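Local atomic coordinates of anthranilate-CoA ligase (Stigmatella aurantiaca, PDB entry 4WV3), a protein that belongs to the ANL superfamily, pairing a large AMP-binding enzyme domain with a smaller C-terminal domain. Residues A[362-368]-A[393-399]; A[325-330]-A[339-343]; A[20-26]-A[36-40]; A[15-19]-A[229-235]. All coordinates share one frame. Residues are numbered along the deposited sequence.

Interaction 1. Residues A[362-368]-A[393-399]; sequences EIGNVLL and LATGDKY. With 3UK (5'-O-[(S)-[(2-aminobenzoyl)oxy](hydroxy)phosphoryl]adenosine), chain C.
An antiparallel strand pair with a beta bulge forms one wall of the nucleotide pocket of this AMP-binding fold, and its bulged strand supplies the aspartate that holds the ribose of 3UK. Strands 364-368 and 393-399 approach to 4.6 Å between axes, with 143° between their directions. Gly364 pairs with Tyr399 through two hydrogen bonds, Gly364 N to Tyr399 O (2.9 Å) and Tyr399 N to Gly364 O (3.0 Å); Leu368 pairs with Leu393 likewise, Leu368 N to Leu393 O at 2.7 Å and Leu393 N to Leu368 O at 2.5 Å. Asn365-Lys398 and Leu367-Ala394 are non-hydrogen-bonded pairs, and the register slips by two residues between them. In this bulge Val366 N reaches Asp397 O (3.1 Å), Gly396 takes positive phi (81°), and a water joins Val366 O to Gly396 N, 3.0 Å from each. Val366 (chi1 t) points across the gap, its CG2 3.4 Å from Tyr399 CD1. Lys398, with chi1 and chi2 both m, folds back so that NZ donates to Asn365 OD1 at 2.6 Å; Asn365 ND2 bonds to Val351 O on the next strand. Tyr399 OH is hydrogen-bonded to Ser339 OG. Asp397 (chi1 m) accepts at OD2 from Thr395 OG1 (3.1 Å), and OD1 is hydrogen-bonded to His409; its carboxylate accepts both ribose hydroxyls, 3UK O24 at OD2 (2.6 Å) and 3UK O22 at OD1 (a very short 2.3 Å).

Interaction 2. Residues A[325-330]-A[339-343]; sequences IFISNR and SGKPV
Segments 325-330 and 339-343 pair antiparallel; Ile325 at the start lines the 3UK pocket. Ser328 and Lys341 form the hydrogen-bonded pair, Ser328 N to Lys341 O at 3.1 Å and Lys341 N to Ser328 O at 3.0 Å; Ile327 and Pro342 are the non-hydrogen-bonded pair, CA atoms 4.7 Å apart. Val343 N donates to Phe326 O (3.3 Å). Arg330 extends back along its partner, with weak hydrogen bonds from NH2 to Pro342 O (2.8 Å) and NH1 to Lys341 O (3.5 Å). Gly340, at phi 85° and psi -140°, lies so close that a CB would clash with Ser328 O and Asn329 N. Ser328 OG donates to Asn329 O at 2.8 Å and bonds Trp199; Asn329 ND2 is satisfied by Asp315 O and Ser338 O, and Lys341 NZ by a salt bridge to Asp333. Against strand 313-318, Phe326 and Ile327 both face Ile317, a classic beta bulge. This edge of the mixed nine-stranded sheet carries strand 341-342 outermost, 325-328 next, with helix 191-204 packed against Ser328, Arg330 and Val343.

Interaction 3. Residues A[20-26]-A[36-40]; sequences LPVRANK and MTFRQ
Phe38 and Arg39 are most covered in this surface contact (101 and 84 Å²). With chi1 m (-75°) and chi2 -85°, the Phe38 ring lies against segment 20-26, its CD2 3.2 Å from Arg23 O and its CE2 4.1 Å from Lys26 CD, while Leu20 CD1 is 4.1 Å from Phe38 CB. Arg39 (chi1 t, chi2 and chi3 p) curls so that Leu20 CD1 covers one guanidinium face, 3.7 Å from NH2, and Pro21 CB meets its edge, 3.5 Å from the same NH2. Segment 20-26 has a cis peptide before Pro21 and two successive type I turns, Pro21-Ala24 and Arg23-Lys26. These deliver carbonyls to the start of helix 38-54, where Thr37 and Gln40 form a capping box: Gln40 N to Thr37 OG1 at 3.2 Å, Thr37 N to Gln40 OE1 at 2.9 Å. Thr37 adopts chi1 p (67°). Ala24 O accepts from Arg39 N and Lys26 O from Phe38 N, each at 3.2 Å. Lys26, fully extended with every chi t, carries NZ to Gly235 O and into a salt bridge with Glu208.

Interaction 4. Residues A[15-19]-A[229-235]; sequences ILERN and IFPWYVG
Ile15, in the short helix 14-17, meets the end of helix 221-234 with both branches. Its chi1 and chi2 are both m, which places CG2 4.0 Å from Ile229 CG2 and 4.3 Å from Trp232 CB, and CD1 3.6 Å from Tyr233 CD1; the nearest CA pair, Ile15-Tyr233, is 5.2 Å apart. Leu16 (chi1 t, chi2 p) lays CD1 3.8 Å from Trp232 CZ3, and Phe78 of helix 71-83 packs on both Ile15 and Leu16. The partner helix, kinked at Pro231, ends in a Schellman motif: Gly235, the C-prime residue with phi 95°, has its N 3.4 Å from Trp232 O in a weak bond, and Ala236 N bonds back to Pro231 O. The carbonyls of Trp232 and Tyr233 accept from the two residues after Glu17. Arg18 (chi1 p) donates from NE to Tyr233 O at 3.2 Å, with Tyr233 CD1 over one face of its guanidinium, while NH1 forms a salt bridge with Asp14. Asn19, chi1 m, uses ND2 twice, donating to Trp232 O at 2.7 Å (angle 170°) and to Leu16 O of its own segment at 3.2 Å; its OD1 lies 3.1 Å from Gly235 CA.

In the fold
Along the chain, interaction 3 is nested inside the loop closed by interaction 4; interactions 2 and 1 follow. Interactions 3 and 4, centres 11 Å apart, meet through Phe38 with Trp232 and Lys26 NZ with Gly235 O. Interactions 1 and 2, 14 Å between centres, join where Phe326 packs on Leu368 and Thr395. Interactions 2 and 3 reach opposite edges of the same nine-stranded sheet, centres 32 Å apart, whereas interaction 1 belongs to the antiparallel sheet. Interactions 1 and 3, with centres about 42 Å apart, lie on opposite sides of the chain's centre. Interactions 1 and 2 supply residues to the 3UK pocket; 3 and 4 join N-terminal residues to the nine-stranded sheet's far edge and its helices.

Interaction 1. Residues A[362-368]-A[393-399]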
# COMPACT_ATOMS: atom_id res chain seq x y z
N GLU A 362 -7.64 26.57 0.30
CA GLU A 362 -7.52 26.34 1.74
C GLU A 362 -7.49 24.86 2.10
O GLU A 362 -8.02 24.02 1.38
CB GLU A 362 -8.63 27.05 2.50
CG GLU A 362 -8.44 28.55 2.63
CD GLU A 362 -9.54 29.22 3.42
OE1 GLU A 362 -9.70 28.90 4.62
OE2 GLU A 362 -10.25 30.07 2.84
N ILE A 363 -6.87 24.56 3.23
CA ILE A 363 -6.75 23.19 3.71
C ILE A 363 -8.09 22.68 4.24
O ILE A 363 -8.72 23.34 5.07
CB ILE A 363 -5.70 23.08 4.83
CG1 ILE A 363 -4.42 23.81 4.44
CG2 ILE A 363 -5.41 21.62 5.16
CD1 ILE A 363 -3.36 23.80 5.51
N GLY A 364 -8.51 21.52 3.76
CA GLY A 364 -9.75 20.91 4.21
C GLY A 364 -9.63 19.41 4.34
O GLY A 364 -8.64 18.81 3.89
N ASN A 365 -10.62 18.79 4.97
CA ASN A 365 -10.64 17.34 5.12
C ASN A 365 -11.13 16.66 3.84
O ASN A 365 -12.04 17.15 3.18
CB ASN A 365 -11.52 16.94 6.30
CG ASN A 365 -11.06 17.56 7.61
OD1 ASN A 365 -10.17 17.04 8.28
ND2 ASN A 365 -11.67 18.68 7.97
N VAL A 366 -10.52 15.53 3.50
CA VAL A 366 -10.84 14.83 2.27
C VAL A 366 -12.05 13.91 2.42
O VAL A 366 -12.05 13.00 3.25
CB VAL A 366 -9.65 14.00 1.76
CG1 VAL A 366 -10.07 13.13 0.59
CG2 VAL A 366 -8.51 14.91 1.37
N LEU A 367 -13.07 14.15 1.61
CA LEU A 367 -14.22 13.26 1.53
C LEU A 367 -14.28 12.62 0.14
O LEU A 367 -14.33 13.32 -0.87
CB LEU A 367 -15.52 14.00 1.84
CG LEU A 367 -15.78 14.28 3.32
CD1 LEU A 367 -17.07 15.06 3.50
CD2 LEU A 367 -15.82 12.98 4.11
N LEU A 368 -14.25 11.30 0.11
CA LEU A 368 -14.22 10.56 -1.15
C LEU A 368 -15.55 9.88 -1.45
O LEU A 368 -16.14 9.22 -0.59
CB LEU A 368 -13.10 9.52 -1.11
CG LEU A 368 -13.08 8.49 -2.24
CD1 LEU A 368 -12.87 9.16 -3.59
CD2 LEU A 368 -12.00 7.44 -1.99
N LEU A 393 -16.50 9.13 1.90
CA LEU A 393 -15.51 8.41 2.69
C LEU A 393 -14.47 9.37 3.26
O LEU A 393 -13.79 10.07 2.52
CB LEU A 393 -14.82 7.35 1.84
CG LEU A 393 -13.68 6.58 2.50
CD1 LEU A 393 -14.20 5.74 3.65
CD2 LEU A 393 -12.96 5.70 1.48
N ALA A 394 -14.34 9.38 4.59
CA ALA A 394 -13.33 10.20 5.24
C ALA A 394 -12.02 9.43 5.34
O ALA A 394 -11.96 8.36 5.95
CB ALA A 394 -13.80 10.61 6.63
N THR A 395 -10.97 9.96 4.72
CA THR A 395 -9.68 9.29 4.68
C THR A 395 -8.77 9.72 5.83
O THR A 395 -7.77 9.07 6.12
CB THR A 395 -8.94 9.53 3.35
OG1 THR A 395 -8.71 10.94 3.18
CG2 THR A 395 -9.76 9.01 2.19
N GLY A 396 -9.13 10.82 6.48
CA GLY A 396 -8.34 11.36 7.58
C GLY A 396 -7.17 12.18 7.08
O GLY A 396 -6.17 12.34 7.78
N ASP A 397 -7.29 12.69 5.85
CA ASP A 397 -6.22 13.46 5.23
C ASP A 397 -6.58 14.93 5.09
O ASP A 397 -7.74 15.28 4.90
CB ASP A 397 -5.87 12.88 3.86
CG ASP A 397 -5.19 11.54 3.95
OD1 ASP A 397 -4.19 11.42 4.69
OD2 ASP A 397 -5.66 10.59 3.28
N LYS A 398 -5.56 15.79 5.17
CA LYS A 398 -5.73 17.21 4.89
C LYS A 398 -5.14 17.53 3.52
O LYS A 398 -4.00 17.19 3.23
CB LYS A 398 -5.05 18.05 5.97
CG LYS A 398 -5.86 18.21 7.25
CD LYS A 398 -7.13 19.01 7.01
CE LYS A 398 -7.75 19.51 8.31
NZ LYS A 398 -8.15 18.39 9.20
N TYR A 399 -5.94 18.18 2.68
CA TYR A 399 -5.52 18.52 1.33
C TYR A 399 -5.88 19.96 0.98
O TYR A 399 -6.77 20.55 1.60
CB TYR A 399 -6.18 17.59 0.31
CG TYR A 399 -5.32 16.43 -0.15
CD1 TYR A 399 -5.21 15.27 0.60
CD2 TYR A 399 -4.63 16.49 -1.36
CE1 TYR A 399 -4.43 14.21 0.18
CE2 TYR A 399 -3.85 15.44 -1.79
CZ TYR A 399 -3.75 14.30 -1.02
OH TYR A 399 -2.98 13.24 -1.43
C10 3UK C . -1.67 8.03 2.81
C15 3UK C . -0.80 9.08 0.72
C17 3UK C . -0.03 11.22 0.11
C21 3UK C . -2.96 8.78 3.00
C26 3UK C . -2.64 2.96 -0.50
C28 3UK C . -2.17 3.56 -2.79
O01 3UK C . -1.40 3.51 1.50
C02 3UK C . -2.48 3.19 1.05
O03 3UK C . -3.48 2.67 1.92
P04 3UK C . -3.31 2.74 3.50
O05 3UK C . -4.55 2.05 4.16
O06 3UK C . -3.24 4.25 4.03
C07 3UK C . -3.84 5.30 3.26
C08 3UK C . -3.25 6.61 3.72
O09 3UK C . -1.88 6.71 3.29
N11 3UK C . -1.30 8.00 1.43
C12 3UK C . -1.37 6.91 0.61
N13 3UK C . -0.92 7.28 -0.62
C14 3UK C . -0.56 8.62 -0.58
N16 3UK C . -0.53 10.37 1.05
N18 3UK C . 0.22 10.85 -1.13
C19 3UK C . -0.02 9.59 -1.53
N20 3UK C . 0.24 9.21 -2.87
O22 3UK C . -2.90 9.53 4.20
C23 3UK C . -3.97 7.74 3.11
O24 3UK C . -5.04 8.18 3.97
O25 3UK C . -2.06 1.98 3.91
C27 3UK C . -2.01 3.78 -1.40
C29 3UK C . -2.99 2.48 -3.26
C30 3UK C . -3.63 1.66 -2.36
C31 3UK C . -3.47 1.88 -0.97
N32 3UK C . -4.15 1.01 -0.01
O HOH W 1 -11.09 13.09 6.10

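Interaction 2. Residues A[325-330]-A[339-343]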
# COMPACT_ATOMS: atom_id res chain seq x y z
N ILE A 325 -6.04 3.79 -5.61
CA ILE A 325 -5.89 5.22 -5.82
C ILE A 325 -7.15 5.94 -6.29
O ILE A 325 -7.85 5.47 -7.19
CB ILE A 325 -4.73 5.50 -6.81
CG1 ILE A 325 -3.41 4.95 -6.25
CG2 ILE A 325 -4.60 6.99 -7.09
CD1 ILE A 325 -2.20 5.26 -7.09
N PHE A 326 -7.45 7.08 -5.67
CA PHE A 326 -8.61 7.89 -6.04
C PHE A 326 -8.24 9.29 -6.53
O PHE A 326 -9.05 9.98 -7.14
CB PHE A 326 -9.62 7.96 -4.88
CG PHE A 326 -9.01 8.35 -3.56
CD1 PHE A 326 -9.03 9.67 -3.14
CD2 PHE A 326 -8.42 7.40 -2.74
CE1 PHE A 326 -8.47 10.03 -1.92
CE2 PHE A 326 -7.86 7.76 -1.53
CZ PHE A 326 -7.89 9.07 -1.12
N ILE A 327 -7.00 9.71 -6.26
CA ILE A 327 -6.45 10.93 -6.83
C ILE A 327 -5.05 10.62 -7.35
O ILE A 327 -4.19 10.21 -6.59
CB ILE A 327 -6.31 12.06 -5.79
CG1 ILE A 327 -7.57 12.20 -4.94
CG2 ILE A 327 -5.98 13.38 -6.48
CD1 ILE A 327 -7.42 13.17 -3.80
N SER A 328 -4.83 10.83 -8.65
CA SER A 328 -3.56 10.45 -9.25
C SER A 328 -3.06 11.42 -10.32
O SER A 328 -3.83 12.20 -10.87
CB SER A 328 -3.65 9.05 -9.84
OG SER A 328 -2.42 8.68 -10.46
N ASN A 329 -1.77 11.34 -10.60
CA ASN A 329 -1.19 12.00 -11.76
C ASN A 329 -1.37 11.11 -12.98
O ASN A 329 -1.82 9.97 -12.86
CB ASN A 329 0.29 12.30 -11.54
CG ASN A 329 0.52 13.35 -10.47
OD1 ASN A 329 0.56 14.54 -10.76
ND2 ASN A 329 0.68 12.90 -9.23
N ARG A 330 -1.01 11.62 -14.15
CA ARG A 330 -1.19 10.88 -15.40
C ARG A 330 0.05 11.02 -16.27
O ARG A 330 0.76 12.02 -16.16
CB ARG A 330 -2.42 11.40 -16.14
CG ARG A 330 -3.73 11.04 -15.47
CD ARG A 330 -4.81 12.07 -15.76
NE ARG A 330 -6.04 11.78 -15.04
CZ ARG A 330 -6.24 12.10 -13.76
NH1 ARG A 330 -5.29 12.70 -13.06
NH2 ARG A 330 -7.40 11.80 -13.17
N SER A 339 -0.64 15.22 -5.65
CA SER A 339 -1.35 13.96 -5.84
C SER A 339 -2.09 13.94 -7.17
O SER A 339 -2.81 12.99 -7.48
CB SER A 339 -2.34 13.72 -4.69
OG SER A 339 -1.66 13.62 -3.45
N GLY A 340 -1.92 15.01 -7.95
CA GLY A 340 -2.50 15.08 -9.28
C GLY A 340 -3.93 15.57 -9.33
O GLY A 340 -4.32 16.49 -8.62
N LYS A 341 -4.72 14.94 -10.20
CA LYS A 341 -6.10 15.34 -10.45
C LYS A 341 -7.06 14.23 -10.02
O LYS A 341 -6.65 13.08 -9.89
CB LYS A 341 -6.28 15.64 -11.94
CG LYS A 341 -5.46 16.81 -12.45
CD LYS A 341 -6.05 18.14 -12.01
CE LYS A 341 -5.23 19.32 -12.53
NZ LYS A 341 -5.12 19.31 -14.01
N PRO A 342 -8.34 14.58 -9.78
CA PRO A 342 -9.35 13.59 -9.43
C PRO A 342 -9.51 12.51 -10.51
O PRO A 342 -9.49 12.83 -11.70
CB PRO A 342 -10.64 14.41 -9.35
CG PRO A 342 -10.18 15.78 -8.99
CD PRO A 342 -8.86 15.96 -9.69
N VAL A 343 -9.65 11.26 -10.08
CA VAL A 343 -9.85 10.16 -11.01
C VAL A 343 -11.32 10.05 -11.39
O VAL A 343 -12.20 10.04 -10.52
CB VAL A 343 -9.38 8.82 -10.39
CG1 VAL A 343 -9.71 7.66 -11.31
CG2 VAL A 343 -7.89 8.87 -10.10

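Interaction 3. Residues A[20-26]-A[36-40]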
# COMPACT_ATOMS: atom_id res chain seq x y z
N LEU A 20 -8.38 -16.62 -19.72
CA LEU A 20 -8.49 -17.98 -20.22
C LEU A 20 -9.61 -18.07 -21.24
O LEU A 20 -10.65 -17.44 -21.08
CB LEU A 20 -8.72 -18.97 -19.07
CG LEU A 20 -7.55 -19.23 -18.11
CD1 LEU A 20 -6.24 -19.38 -18.88
CD2 LEU A 20 -7.43 -18.16 -17.04
N PRO A 21 -9.41 -18.88 -22.30
CA PRO A 21 -8.21 -19.69 -22.51
C PRO A 21 -7.19 -19.04 -23.45
O PRO A 21 -6.18 -19.67 -23.77
CB PRO A 21 -8.78 -20.94 -23.18
CG PRO A 21 -9.89 -20.40 -24.02
CD PRO A 21 -10.46 -19.21 -23.27
N VAL A 22 -7.45 -17.81 -23.89
CA VAL A 22 -6.63 -17.18 -24.92
C VAL A 22 -5.16 -16.99 -24.51
O VAL A 22 -4.25 -17.23 -25.31
CB VAL A 22 -7.23 -15.84 -25.42
CG1 VAL A 22 -7.45 -14.87 -24.27
CG2 VAL A 22 -6.36 -15.22 -26.51
N ARG A 23 -4.93 -16.59 -23.27
CA ARG A 23 -3.57 -16.39 -22.78
C ARG A 23 -3.15 -17.50 -21.82
O ARG A 23 -2.43 -17.26 -20.85
CB ARG A 23 -3.44 -15.03 -22.08
CG ARG A 23 -3.74 -13.84 -22.96
CD ARG A 23 -3.48 -12.54 -22.22
NE ARG A 23 -3.92 -11.37 -22.98
CZ ARG A 23 -5.12 -10.83 -22.87
NH1 ARG A 23 -6.02 -11.35 -22.04
NH2 ARG A 23 -5.44 -9.77 -23.59
N ALA A 24 -3.60 -18.72 -22.10
CA ALA A 24 -3.31 -19.86 -21.25
C ALA A 24 -1.82 -20.14 -21.14
O ALA A 24 -1.34 -20.59 -20.09
CB ALA A 24 -4.05 -21.10 -21.75
N ASN A 25 -1.08 -19.88 -22.21
CA ASN A 25 0.35 -20.20 -22.24
C ASN A 25 1.29 -19.01 -22.05
O ASN A 25 2.51 -19.16 -22.11
CB ASN A 25 0.70 -20.95 -23.53
CG ASN A 25 0.28 -22.40 -23.49
OD1 ASN A 25 -0.44 -22.83 -22.59
ND2 ASN A 25 0.75 -23.18 -24.46
N LYS A 26 0.72 -17.83 -21.82
CA LYS A 26 1.54 -16.67 -21.49
C LYS A 26 1.93 -16.70 -20.02
O LYS A 26 1.08 -16.94 -19.15
CB LYS A 26 0.81 -15.36 -21.80
CG LYS A 26 1.58 -14.13 -21.36
CD LYS A 26 0.85 -12.83 -21.67
CE LYS A 26 1.66 -11.63 -21.20
NZ LYS A 26 1.00 -10.34 -21.52
N MET A 36 4.97 -19.07 -13.72
CA MET A 36 3.71 -19.73 -14.03
C MET A 36 2.96 -19.04 -15.17
O MET A 36 3.03 -17.82 -15.32
CB MET A 36 2.81 -19.80 -12.79
CG MET A 36 3.46 -20.47 -11.60
SD MET A 36 2.29 -20.75 -10.25
CE MET A 36 1.21 -21.97 -10.98
N THR A 37 2.26 -19.84 -15.97
CA THR A 37 1.38 -19.30 -16.99
C THR A 37 -0.00 -19.09 -16.39
O THR A 37 -0.27 -19.54 -15.28
CB THR A 37 1.26 -20.26 -18.19
OG1 THR A 37 0.59 -21.46 -17.79
CG2 THR A 37 2.64 -20.61 -18.73
N PHE A 38 -0.88 -18.40 -17.12
CA PHE A 38 -2.24 -18.16 -16.64
C PHE A 38 -3.00 -19.47 -16.42
O PHE A 38 -3.81 -19.57 -15.50
CB PHE A 38 -3.00 -17.26 -17.61
CG PHE A 38 -2.60 -15.81 -17.54
CD1 PHE A 38 -3.17 -14.97 -16.60
CD2 PHE A 38 -1.67 -15.29 -18.42
CE1 PHE A 38 -2.81 -13.64 -16.53
CE2 PHE A 38 -1.30 -13.96 -18.36
CZ PHE A 38 -1.87 -13.13 -17.41
N ARG A 39 -2.73 -20.46 -17.26
CA ARG A 39 -3.37 -21.77 -17.13
C ARG A 39 -2.89 -22.48 -15.88
O ARG A 39 -3.68 -23.07 -15.15
CB ARG A 39 -3.09 -22.63 -18.37
CG ARG A 39 -3.66 -24.03 -18.29
CD ARG A 39 -5.16 -24.01 -18.06
NE ARG A 39 -5.88 -23.40 -19.18
CZ ARG A 39 -7.16 -23.05 -19.14
NH1 ARG A 39 -7.86 -23.23 -18.03
NH2 ARG A 39 -7.73 -22.50 -20.20
N GLN A 40 -1.58 -22.42 -15.63
CA GLN A 40 -0.99 -23.06 -14.46
C GLN A 40 -1.47 -22.43 -13.16
O GLN A 40 -1.71 -23.12 -12.18
CB GLN A 40 0.54 -23.01 -14.54
CG GLN A 40 1.12 -23.87 -15.65
CD GLN A 40 2.60 -23.64 -15.87
OE1 GLN A 40 3.12 -22.56 -15.58
NE2 GLN A 40 3.28 -24.66 -16.36
O HOH W 2 0.45 -23.55 -19.42

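Interaction 4. Residues A[15-19]-A[229-235]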
# COMPACT_ATOMS: atom_id res chain seq x y z
N ILE A 15 -10.95 -11.91 -12.68
CA ILE A 15 -9.74 -11.11 -12.90
C ILE A 15 -8.66 -11.97 -13.54
O ILE A 15 -7.95 -11.54 -14.45
CB ILE A 15 -9.23 -10.50 -11.58
CG1 ILE A 15 -10.21 -9.45 -11.07
CG2 ILE A 15 -7.85 -9.89 -11.76
CD1 ILE A 15 -10.33 -8.24 -11.97
N LEU A 16 -8.55 -13.21 -13.06
CA LEU A 16 -7.64 -14.19 -13.64
C LEU A 16 -8.28 -14.90 -14.83
O LEU A 16 -7.64 -15.09 -15.86
CB LEU A 16 -7.25 -15.22 -12.57
CG LEU A 16 -6.71 -16.56 -13.07
CD1 LEU A 16 -5.36 -16.40 -13.76
CD2 LEU A 16 -6.61 -17.56 -11.92
N GLU A 17 -9.54 -15.28 -14.68
CA GLU A 17 -10.20 -16.15 -15.66
C GLU A 17 -10.74 -15.44 -16.91
O GLU A 17 -11.27 -16.09 -17.80
CB GLU A 17 -11.31 -16.97 -14.99
CG GLU A 17 -10.79 -17.96 -13.96
CD GLU A 17 -11.87 -18.88 -13.42
OE1 GLU A 17 -13.03 -18.75 -13.87
OE2 GLU A 17 -11.55 -19.73 -12.57
N ARG A 18 -10.60 -14.12 -16.97
CA ARG A 18 -10.97 -13.39 -18.18
C ARG A 18 -9.86 -13.50 -19.22
O ARG A 18 -10.01 -13.05 -20.35
CB ARG A 18 -11.27 -11.92 -17.87
CG ARG A 18 -10.06 -11.12 -17.43
CD ARG A 18 -10.45 -9.80 -16.77
NE ARG A 18 -10.94 -8.81 -17.73
CZ ARG A 18 -12.23 -8.55 -17.94
NH1 ARG A 18 -13.16 -9.21 -17.26
NH2 ARG A 18 -12.58 -7.63 -18.83
N ASN A 19 -8.75 -14.11 -18.82
CA ASN A 19 -7.62 -14.32 -19.71
C ASN A 19 -7.62 -15.71 -20.32
O ASN A 19 -6.94 -15.96 -21.31
CB ASN A 19 -6.30 -14.10 -18.95
CG ASN A 19 -6.16 -12.68 -18.44
OD1 ASN A 19 -5.87 -11.77 -19.21
ND2 ASN A 19 -6.36 -12.50 -17.14
N ILE A 229 -3.89 -7.69 -9.47
CA ILE A 229 -5.26 -7.49 -9.94
C ILE A 229 -5.32 -6.63 -11.20
O ILE A 229 -6.00 -6.98 -12.17
CB ILE A 229 -6.14 -6.86 -8.84
CG1 ILE A 229 -6.08 -7.69 -7.56
CG2 ILE A 229 -7.57 -6.71 -9.32
CD1 ILE A 229 -6.51 -9.13 -7.76
N PHE A 230 -4.61 -5.51 -11.18
CA PHE A 230 -4.62 -4.58 -12.31
C PHE A 230 -3.97 -5.14 -13.58
O PHE A 230 -4.57 -5.06 -14.66
CB PHE A 230 -4.02 -3.21 -11.93
CG PHE A 230 -4.72 -2.51 -10.79
CD1 PHE A 230 -5.90 -3.01 -10.26
CD2 PHE A 230 -4.19 -1.35 -10.25
CE1 PHE A 230 -6.53 -2.36 -9.21
CE2 PHE A 230 -4.82 -0.70 -9.21
CZ PHE A 230 -5.99 -1.20 -8.69
N PRO A 231 -2.74 -5.69 -13.48
CA PRO A 231 -2.13 -6.20 -14.72
C PRO A 231 -2.85 -7.42 -15.30
O PRO A 231 -2.96 -7.53 -16.52
CB PRO A 231 -0.71 -6.58 -14.29
CG PRO A 231 -0.82 -6.83 -12.83
CD PRO A 231 -1.82 -5.83 -12.34
N TRP A 232 -3.33 -8.31 -14.45
CA TRP A 232 -4.02 -9.51 -14.92
C TRP A 232 -5.39 -9.18 -15.51
O TRP A 232 -5.94 -9.96 -16.29
CB TRP A 232 -4.14 -10.55 -13.81
CG TRP A 232 -2.87 -11.29 -13.53
CD1 TRP A 232 -1.62 -10.95 -13.97
CD2 TRP A 232 -2.71 -12.49 -12.77
NE1 TRP A 232 -0.70 -11.87 -13.53
CE2 TRP A 232 -1.35 -12.83 -12.79
CE3 TRP A 232 -3.60 -13.32 -12.08
CZ2 TRP A 232 -0.84 -13.95 -12.14
CZ3 TRP A 232 -3.10 -14.43 -11.43
CH2 TRP A 232 -1.73 -14.74 -11.47
N TYR A 233 -5.92 -8.03 -15.14
CA TYR A 233 -7.20 -7.57 -15.66
C TYR A 233 -7.10 -7.26 -17.15
O TYR A 233 -8.09 -7.35 -17.88
CB TYR A 233 -7.67 -6.33 -14.88
CG TYR A 233 -8.99 -5.75 -15.36
CD1 TYR A 233 -10.19 -6.39 -15.09
CD2 TYR A 233 -9.02 -4.56 -16.07
CE1 TYR A 233 -11.39 -5.85 -15.52
CE2 TYR A 233 -10.21 -4.02 -16.51
CZ TYR A 233 -11.40 -4.67 -16.23
OH TYR A 233 -12.59 -4.13 -16.66
N VAL A 234 -5.90 -6.90 -17.60
CA VAL A 234 -5.68 -6.58 -19.01
C VAL A 234 -4.79 -7.60 -19.71
O VAL A 234 -4.50 -7.47 -20.90
CB VAL A 234 -5.06 -5.17 -19.18
CG1 VAL A 234 -5.99 -4.12 -18.60
CG2 VAL A 234 -3.69 -5.11 -18.53
N GLY A 235 -4.35 -8.62 -18.97
CA GLY A 235 -3.55 -9.68 -19.54
C GLY A 235 -2.05 -9.49 -19.38
O GLY A 235 -1.26 -10.27 -19.89